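Local coordinates for protein fructokinase (Vibrio cholerae serotype O1, PDB 5EYN) that phosphorylates fructose with ATP as a metal-binding sugar kinase of the PfkB carbohydrate kinase family, whose members share the ribokinase fold, at residues A[18-23]-A[132-137]; A[64-69]-A[91-96]; A[125-130]-A[152-157]. One frame throughout, in Å; residues are numbered along the deposited sequence.

Contact 1. Residues A[18-23]-A[132-137]; sequences MSRVWL and SFQKGE
The indole of Trp22 lies between Phe133 on one face and Arg20 on the other, with the carboxylate of Glu137 at its edge. Phe133 turns its own edge to the five-membered ring in an edge-to-face pair, centroids 4.9 Å apart and planes at 59°, and its CD1 comes 3.6 Å from Trp22 CD1. On the opposite face the methylene CD of Arg20 sits toward the rim, carried there by a chain extended through chi1 and chi2 (both 178°). In the indole plane, Trp22 NE1 donates to Glu137 OE1 at 2.9 Å. That oxygen is gripped twice: Trp22 NE1 and the backbone N of Gln134 reach it from opposite faces of the carboxylate. The other oxygen, Glu137 OE2, lies in the guanidinium plane of Arg20 and takes a salt bridge from NH1 at 2.8 Å, met nearly along its C-O axis. This buried carboxylate thus ties the start of strand 21-24, the first of the Rossmann-like central sheet, and the residues leading into it to the type II turn Gln134-Glu137, which runs into the neighbouring parallel strand 138-142. Met162 of helix 151-165 packs on both Trp22 and Phe133. Farther out, Ser19 CB approaches Gly136 O at 3.5 Å, and a water donates to both Ser19 OG and Gly136 O, each at 2.7 Å. At the backbone angles of Gly136 a CB would press against the carbonyl oxygen of Lys135.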
# COMPACT_ATOMS: atom_id res chain seq x y z
N MET A 18 -3.68 -36.95 11.65
CA MET A 18 -3.94 -35.53 11.45
C MET A 18 -3.64 -35.12 10.02
O MET A 18 -2.48 -35.10 9.58
CB MET A 18 -3.11 -34.70 12.41
CG MET A 18 -3.37 -33.22 12.29
SD MET A 18 -3.00 -32.35 13.82
CE MET A 18 -1.24 -32.66 13.97
N SER A 19 -4.69 -34.79 9.28
CA SER A 19 -4.53 -34.53 7.87
C SER A 19 -4.01 -33.10 7.65
O SER A 19 -4.37 -32.18 8.38
CB SER A 19 -5.86 -34.76 7.16
OG SER A 19 -6.32 -36.09 7.41
N ARG A 20 -3.13 -32.94 6.68
CA ARG A 20 -2.62 -31.63 6.32
C ARG A 20 -3.70 -30.80 5.66
O ARG A 20 -4.44 -31.30 4.81
CB ARG A 20 -1.45 -31.77 5.35
CG ARG A 20 -0.88 -30.44 4.90
CD ARG A 20 0.31 -30.64 3.98
NE ARG A 20 1.48 -31.12 4.70
CZ ARG A 20 2.00 -32.34 4.63
NH1 ARG A 20 1.46 -33.27 3.85
NH2 ARG A 20 3.07 -32.65 5.34
N VAL A 21 -3.81 -29.55 6.08
CA VAL A 21 -4.66 -28.57 5.42
C VAL A 21 -3.78 -27.59 4.68
O VAL A 21 -2.96 -26.90 5.29
CB VAL A 21 -5.56 -27.82 6.41
CG1 VAL A 21 -6.48 -26.86 5.68
CG2 VAL A 21 -6.35 -28.80 7.28
N TRP A 22 -3.95 -27.52 3.36
CA TRP A 22 -3.28 -26.56 2.50
C TRP A 22 -4.14 -25.32 2.37
O TRP A 22 -5.34 -25.43 2.13
CB TRP A 22 -3.07 -27.14 1.10
CG TRP A 22 -2.01 -28.19 0.99
CD1 TRP A 22 -2.20 -29.54 0.90
CD2 TRP A 22 -0.59 -27.99 0.92
NE1 TRP A 22 -1.01 -30.18 0.79
CE2 TRP A 22 0.00 -29.26 0.81
CE3 TRP A 22 0.24 -26.86 0.97
CZ2 TRP A 22 1.38 -29.43 0.72
CZ3 TRP A 22 1.60 -27.03 0.89
CH2 TRP A 22 2.16 -28.30 0.77
N LEU A 23 -3.51 -24.17 2.51
CA LEU A 23 -4.13 -22.87 2.32
C LEU A 23 -3.40 -22.19 1.17
O LEU A 23 -2.18 -22.27 1.07
CB LEU A 23 -4.02 -22.02 3.59
CG LEU A 23 -4.73 -22.45 4.88
CD1 LEU A 23 -6.16 -22.82 4.65
CD2 LEU A 23 -3.99 -23.62 5.54
N SER A 132 2.75 -30.71 -4.25
CA SER A 132 2.19 -32.04 -4.41
C SER A 132 1.17 -32.28 -3.31
O SER A 132 1.42 -31.99 -2.13
CB SER A 132 3.30 -33.09 -4.35
OG SER A 132 3.89 -33.08 -3.07
N PHE A 133 0.01 -32.80 -3.71
CA PHE A 133 -1.08 -33.10 -2.81
C PHE A 133 -1.19 -34.60 -2.62
O PHE A 133 -0.73 -35.38 -3.46
CB PHE A 133 -2.41 -32.60 -3.38
CG PHE A 133 -2.50 -31.10 -3.54
CD1 PHE A 133 -1.90 -30.23 -2.65
CD2 PHE A 133 -3.22 -30.58 -4.60
CE1 PHE A 133 -2.04 -28.86 -2.81
CE2 PHE A 133 -3.36 -29.23 -4.76
CZ PHE A 133 -2.76 -28.37 -3.87
N GLN A 134 -1.84 -35.00 -1.54
CA GLN A 134 -2.04 -36.41 -1.27
C GLN A 134 -3.48 -36.67 -0.84
O GLN A 134 -4.16 -35.78 -0.33
CB GLN A 134 -1.09 -36.87 -0.16
CG GLN A 134 0.37 -36.68 -0.54
CD GLN A 134 1.32 -37.17 0.54
OE1 GLN A 134 1.28 -38.33 0.94
NE2 GLN A 134 2.19 -36.28 1.01
N LYS A 135 -3.92 -37.91 -1.03
CA LYS A 135 -5.24 -38.34 -0.63
C LYS A 135 -5.53 -37.95 0.82
O LYS A 135 -4.67 -38.08 1.70
CB LYS A 135 -5.36 -39.86 -0.81
CG LYS A 135 -6.73 -40.41 -0.54
CD LYS A 135 -6.71 -41.93 -0.70
CE LYS A 135 -8.01 -42.56 -0.22
NZ LYS A 135 -9.18 -42.14 -1.02
N GLY A 136 -6.73 -37.43 1.07
CA GLY A 136 -7.16 -37.11 2.41
C GLY A 136 -6.76 -35.73 2.91
O GLY A 136 -7.19 -35.30 3.96
N GLU A 137 -5.92 -35.03 2.16
CA GLU A 137 -5.58 -33.66 2.51
C GLU A 137 -6.74 -32.73 2.20
O GLU A 137 -7.66 -33.07 1.45
CB GLU A 137 -4.32 -33.21 1.79
CG GLU A 137 -3.06 -33.93 2.27
CD GLU A 137 -1.80 -33.45 1.57
OE1 GLU A 137 -1.89 -32.90 0.46
OE2 GLU A 137 -0.70 -33.64 2.13
O HOH W 1 -8.56 -36.46 5.97

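Contact 2. Residues A[64-69]-A[91-96]; sequences FGRVGN and HFDPVH
Three backbone hydrogen bonds join Gly65-Val67 to His91-Asp93 as parallel strands: His91 N to Gly65 O at 2.8 Å, Val67 N to His91 O at 2.9 Å and Asp93 N to Val67 O at 2.8 Å. CA-H...O contacts from Arg66 to His91 O and from Phe92 to Val67 O accompany them. With helix 71-82 between them in the chain, the strands form a beta-alpha-beta unit at the edge of the central sheet.

Among the charged groups, Arg66 is extended from CG to NE and its NH1 makes a salt bridge to Asp93 OD1 at 3.0 Å. This bond is bent, 136° at the hydrogen, and reaches the oxygen on the anti side and well out of the carboxylate plane; the stronger partner of Arg66 is Asp129, at NE. Asp93 OD2 turns back to its own segment, accepting from Val95 N in an Asx turn and from His96 N, three residues on, in an Asx motif. A water bridges Asn69 N with the carbonyl oxygens of Asp93 and His96.

Apolar contact falls on the face opposite Arg66 and Asp93, where Val67 CG2 lies 3.8 Å from Phe92 CD1, the two side chains running side by side. The edge of the Phe92 ring also comes to Gly68 O, with CD1 at 3.3 Å.

With its two oxygens committed to different partners, Asp93 couples the turn Asp93-His96 to Arg66, while the guanidinium, shared between two aspartates, probably offsets their negative charge.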
# COMPACT_ATOMS: atom_id res chain seq x y z
N PHE A 64 0.63 -22.20 0.40
CA PHE A 64 1.33 -21.96 -0.85
C PHE A 64 0.75 -20.76 -1.55
O PHE A 64 -0.47 -20.56 -1.57
CB PHE A 64 1.38 -23.20 -1.78
CG PHE A 64 0.06 -23.61 -2.41
CD1 PHE A 64 -0.28 -23.19 -3.69
CD2 PHE A 64 -0.79 -24.50 -1.77
CE1 PHE A 64 -1.46 -23.63 -4.30
CE2 PHE A 64 -1.98 -24.93 -2.37
CZ PHE A 64 -2.30 -24.49 -3.65
N GLY A 65 1.63 -19.94 -2.09
CA GLY A 65 1.20 -18.71 -2.73
C GLY A 65 2.37 -17.79 -2.96
O GLY A 65 3.53 -18.17 -2.76
N ARG A 66 2.07 -16.58 -3.40
CA ARG A 66 3.08 -15.56 -3.63
C ARG A 66 2.81 -14.31 -2.83
O ARG A 66 1.68 -13.83 -2.77
CB ARG A 66 3.13 -15.13 -5.09
CG ARG A 66 3.58 -16.20 -6.03
CD ARG A 66 3.80 -15.70 -7.44
NE ARG A 66 4.25 -16.81 -8.25
CZ ARG A 66 5.29 -16.79 -9.08
NH1 ARG A 66 6.01 -15.69 -9.26
NH2 ARG A 66 5.60 -17.89 -9.76
N VAL A 67 3.86 -13.80 -2.21
CA VAL A 67 3.88 -12.43 -1.72
C VAL A 67 4.96 -11.66 -2.47
O VAL A 67 5.63 -12.21 -3.34
CB VAL A 67 4.15 -12.37 -0.21
CG1 VAL A 67 2.95 -12.92 0.56
CG2 VAL A 67 5.44 -13.11 0.15
N GLY A 68 5.11 -10.38 -2.16
CA GLY A 68 6.13 -9.60 -2.81
C GLY A 68 7.46 -9.67 -2.11
O GLY A 68 7.53 -9.98 -0.92
N ASN A 69 8.52 -9.38 -2.87
CA ASN A 69 9.86 -9.23 -2.32
C ASN A 69 9.97 -7.84 -1.74
O ASN A 69 10.54 -6.93 -2.35
CB ASN A 69 10.89 -9.44 -3.42
CG ASN A 69 12.30 -9.48 -2.90
OD1 ASN A 69 12.52 -9.47 -1.69
ND2 ASN A 69 13.27 -9.52 -3.80
N HIS A 91 6.26 -18.17 -1.96
CA HIS A 91 7.30 -17.64 -2.82
C HIS A 91 7.21 -16.15 -2.90
O HIS A 91 6.15 -15.56 -2.71
CB HIS A 91 7.14 -18.18 -4.23
CG HIS A 91 7.11 -19.67 -4.30
ND1 HIS A 91 8.22 -20.45 -4.06
CD2 HIS A 91 6.10 -20.52 -4.57
CE1 HIS A 91 7.89 -21.72 -4.19
NE2 HIS A 91 6.61 -21.79 -4.50
N PHE A 92 8.33 -15.54 -3.24
CA PHE A 92 8.37 -14.11 -3.49
C PHE A 92 8.29 -13.88 -4.98
O PHE A 92 9.13 -14.37 -5.74
CB PHE A 92 9.64 -13.53 -2.87
CG PHE A 92 9.70 -13.73 -1.39
CD1 PHE A 92 9.20 -12.76 -0.54
CD2 PHE A 92 10.19 -14.90 -0.85
CE1 PHE A 92 9.22 -12.93 0.82
CE2 PHE A 92 10.22 -15.08 0.53
CZ PHE A 92 9.73 -14.10 1.36
N ASP A 93 7.26 -13.17 -5.41
CA ASP A 93 7.17 -12.76 -6.81
C ASP A 93 8.28 -11.76 -7.09
O ASP A 93 8.58 -10.90 -6.25
CB ASP A 93 5.82 -12.11 -7.10
CG ASP A 93 5.61 -11.88 -8.58
OD1 ASP A 93 5.17 -12.83 -9.26
OD2 ASP A 93 5.89 -10.77 -9.07
N PRO A 94 8.89 -11.86 -8.28
CA PRO A 94 10.01 -10.97 -8.59
C PRO A 94 9.63 -9.50 -8.80
O PRO A 94 10.48 -8.63 -8.65
CB PRO A 94 10.59 -11.56 -9.88
CG PRO A 94 9.50 -12.39 -10.45
CD PRO A 94 8.71 -12.91 -9.30
N VAL A 95 8.37 -9.23 -9.11
CA VAL A 95 7.98 -7.90 -9.58
C VAL A 95 6.90 -7.24 -8.72
O VAL A 95 6.96 -6.05 -8.43
CB VAL A 95 7.49 -7.98 -11.05
CG1 VAL A 95 6.77 -6.70 -11.47
CG2 VAL A 95 8.65 -8.30 -11.98
N HIS A 96 5.90 -8.00 -8.33
CA HIS A 96 4.70 -7.43 -7.74
C HIS A 96 4.77 -7.36 -6.22
O HIS A 96 5.44 -8.15 -5.58
CB HIS A 96 3.49 -8.23 -8.21
CG HIS A 96 3.36 -8.25 -9.70
ND1 HIS A 96 2.85 -7.18 -10.40
CD2 HIS A 96 3.72 -9.17 -10.62
CE1 HIS A 96 2.88 -7.45 -11.69
NE2 HIS A 96 3.39 -8.66 -11.85
O HOH W 2 8.11 -8.41 -5.64

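Contact 3. Residues A[125-130]-A[152-157]; sequences LQLSDI and RSSTFA
The 3-10 turn 127-129 and the residues flanking it lie against one side of helix 151-165, the backbones nearest at Leu127 and Ser154, whose CA atoms are 5.1 Å apart. Ser154 points its side chain into this junction. Its OG stands anti to its own carbonyl carbon (chi1 -64°), lies 2.7 Å from Leu125 O and also has Pro150 O, just before the helix, as an acceptor. Around it, aliphatic branches of the loop meet the helix. Leu125 CD2 reaches the helix between Ser154 and Thr155, 3.8 Å from Ser154 CB and 3.6 Å from Thr155 OG1, the leucine crossing the threonine at about a right angle. The hydroxyl of Thr155 is itself bonded to Ser151 O within the helix. One turn farther on, Leu127 CD2 presses against Ala157 CB at 3.4 Å, an apolar contact tighter than usual van der Waals distance. Ile130 extends its CD1 to Ser154 O, 3.5 Å away, and more loosely to Ala157 CB. The turn is also braced from within: Asp129 OD1 accepts from Gln126 N at 2.9 Å in an almost straight bond, met from above the carboxylate plane. The small side chains of Ser154 and Ala157 are consistent with the close approach of loop and helix. The contact lays the connection between strands 113-115 and 138-142 on a helix flanking the central sheet of the ribokinase-type alpha/beta fold.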
# COMPACT_ATOMS: atom_id res chain seq x y z
N LEU A 125 0.04 -16.12 -8.95
CA LEU A 125 0.21 -17.55 -8.72
C LEU A 125 0.25 -18.30 -10.06
O LEU A 125 -0.65 -18.16 -10.89
CB LEU A 125 -0.93 -18.08 -7.86
CG LEU A 125 -0.80 -19.54 -7.43
CD1 LEU A 125 0.15 -19.65 -6.26
CD2 LEU A 125 -2.14 -20.13 -7.07
N GLN A 126 1.28 -19.12 -10.24
CA GLN A 126 1.46 -19.92 -11.45
C GLN A 126 1.18 -21.40 -11.18
O GLN A 126 1.18 -21.86 -10.04
CB GLN A 126 2.89 -19.79 -11.96
CG GLN A 126 3.28 -18.37 -12.32
CD GLN A 126 4.71 -18.25 -12.79
OE1 GLN A 126 5.42 -19.25 -12.91
NE2 GLN A 126 5.14 -17.03 -13.06
N LEU A 127 0.98 -22.16 -12.25
CA LEU A 127 0.74 -23.59 -12.12
C LEU A 127 1.90 -24.27 -11.40
O LEU A 127 1.68 -25.19 -10.60
CB LEU A 127 0.52 -24.23 -13.47
CG LEU A 127 -0.79 -23.85 -14.16
CD1 LEU A 127 -0.78 -24.38 -15.58
CD2 LEU A 127 -1.97 -24.40 -13.37
N SER A 128 3.12 -23.82 -11.64
CA SER A 128 4.28 -24.46 -11.03
C SER A 128 4.42 -24.14 -9.54
O SER A 128 5.26 -24.73 -8.87
CB SER A 128 5.55 -24.06 -11.76
OG SER A 128 5.76 -22.66 -11.71
N ASP A 129 3.60 -23.22 -9.02
CA ASP A 129 3.63 -22.92 -7.59
C ASP A 129 2.84 -23.94 -6.78
O ASP A 129 2.93 -23.96 -5.56
CB ASP A 129 3.02 -21.54 -7.32
CG ASP A 129 3.83 -20.40 -7.92
OD1 ASP A 129 3.22 -19.34 -8.15
OD2 ASP A 129 5.05 -20.54 -8.14
N ILE A 130 2.05 -24.77 -7.44
CA ILE A 130 1.19 -25.69 -6.72
C ILE A 130 2.03 -26.86 -6.22
O ILE A 130 2.76 -27.46 -6.99
CB ILE A 130 0.08 -26.23 -7.63
CG1 ILE A 130 -0.77 -25.09 -8.19
CG2 ILE A 130 -0.78 -27.23 -6.87
CD1 ILE A 130 -1.67 -25.52 -9.34
N ARG A 152 -6.34 -17.03 -10.95
CA ARG A 152 -7.65 -17.66 -11.09
C ARG A 152 -7.52 -19.05 -11.71
O ARG A 152 -7.92 -20.04 -11.13
CB ARG A 152 -8.59 -16.77 -11.91
CG ARG A 152 -9.96 -17.41 -12.16
CD ARG A 152 -10.82 -16.65 -13.15
NE ARG A 152 -11.02 -15.24 -12.79
CZ ARG A 152 -11.68 -14.37 -13.54
NH1 ARG A 152 -12.17 -14.76 -14.71
NH2 ARG A 152 -11.85 -13.13 -13.17
N SER A 153 -6.91 -19.13 -12.88
CA SER A 153 -6.73 -20.41 -13.53
C SER A 153 -5.80 -21.33 -12.74
O SER A 153 -6.02 -22.54 -12.69
CB SER A 153 -6.27 -20.26 -14.98
OG SER A 153 -5.07 -19.53 -15.12
N SER A 154 -4.77 -20.78 -12.10
CA SER A 154 -3.87 -21.62 -11.31
C SER A 154 -4.60 -22.25 -10.12
O SER A 154 -4.38 -23.40 -9.79
CB SER A 154 -2.67 -20.83 -10.79
OG SER A 154 -1.87 -20.37 -11.86
N THR A 155 -5.49 -21.48 -9.51
CA THR A 155 -6.19 -21.94 -8.34
C THR A 155 -7.24 -22.97 -8.74
O THR A 155 -7.42 -23.97 -8.07
CB THR A 155 -6.82 -20.73 -7.60
OG1 THR A 155 -5.77 -19.86 -7.15
CG2 THR A 155 -7.60 -21.20 -6.43
N PHE A 156 -7.94 -22.74 -9.84
CA PHE A 156 -8.84 -23.78 -10.32
C PHE A 156 -8.09 -25.08 -10.65
O PHE A 156 -8.62 -26.17 -10.42
CB PHE A 156 -9.66 -23.31 -11.53
CG PHE A 156 -10.86 -22.50 -11.16
CD1 PHE A 156 -11.90 -23.07 -10.45
CD2 PHE A 156 -10.99 -21.19 -11.58
CE1 PHE A 156 -13.01 -22.32 -10.12
CE2 PHE A 156 -12.10 -20.45 -11.25
CZ PHE A 156 -13.12 -21.02 -10.53
N ALA A 157 -6.87 -24.98 -11.17
CA ALA A 157 -6.08 -26.17 -11.44
C ALA A 157 -5.72 -26.86 -10.13
O ALA A 157 -5.79 -28.07 -10.03
CB ALA A 157 -4.83 -25.83 -12.24

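How the contacts relate
From the N terminus, strand 21-24 opens contact 1, which closes only at 132-137, so that along the chain the four-strand sheet 28-33, 38-44, 99-103 and 113-115, probably the lid as in relatives, and contact 2 lie inside the loop. Nested there, contact 2 closes the short beta-alpha-beta excursion from 64-69 to 91-96. Contact 3 starts at 125-130, just before the second segment of contact 1, and closes at 152-157, so contacts 1 and 3 cross. Contacts 1 and 2 share the central sheet: Leu23 O and Phe64 N are 2.9 Å apart, a probable hydrogen bond. A 2.7 Å salt bridge, Arg66 NE to Asp129 OD1, links strand 61-68, next to the outermost strand, to the loop on helix 151-165.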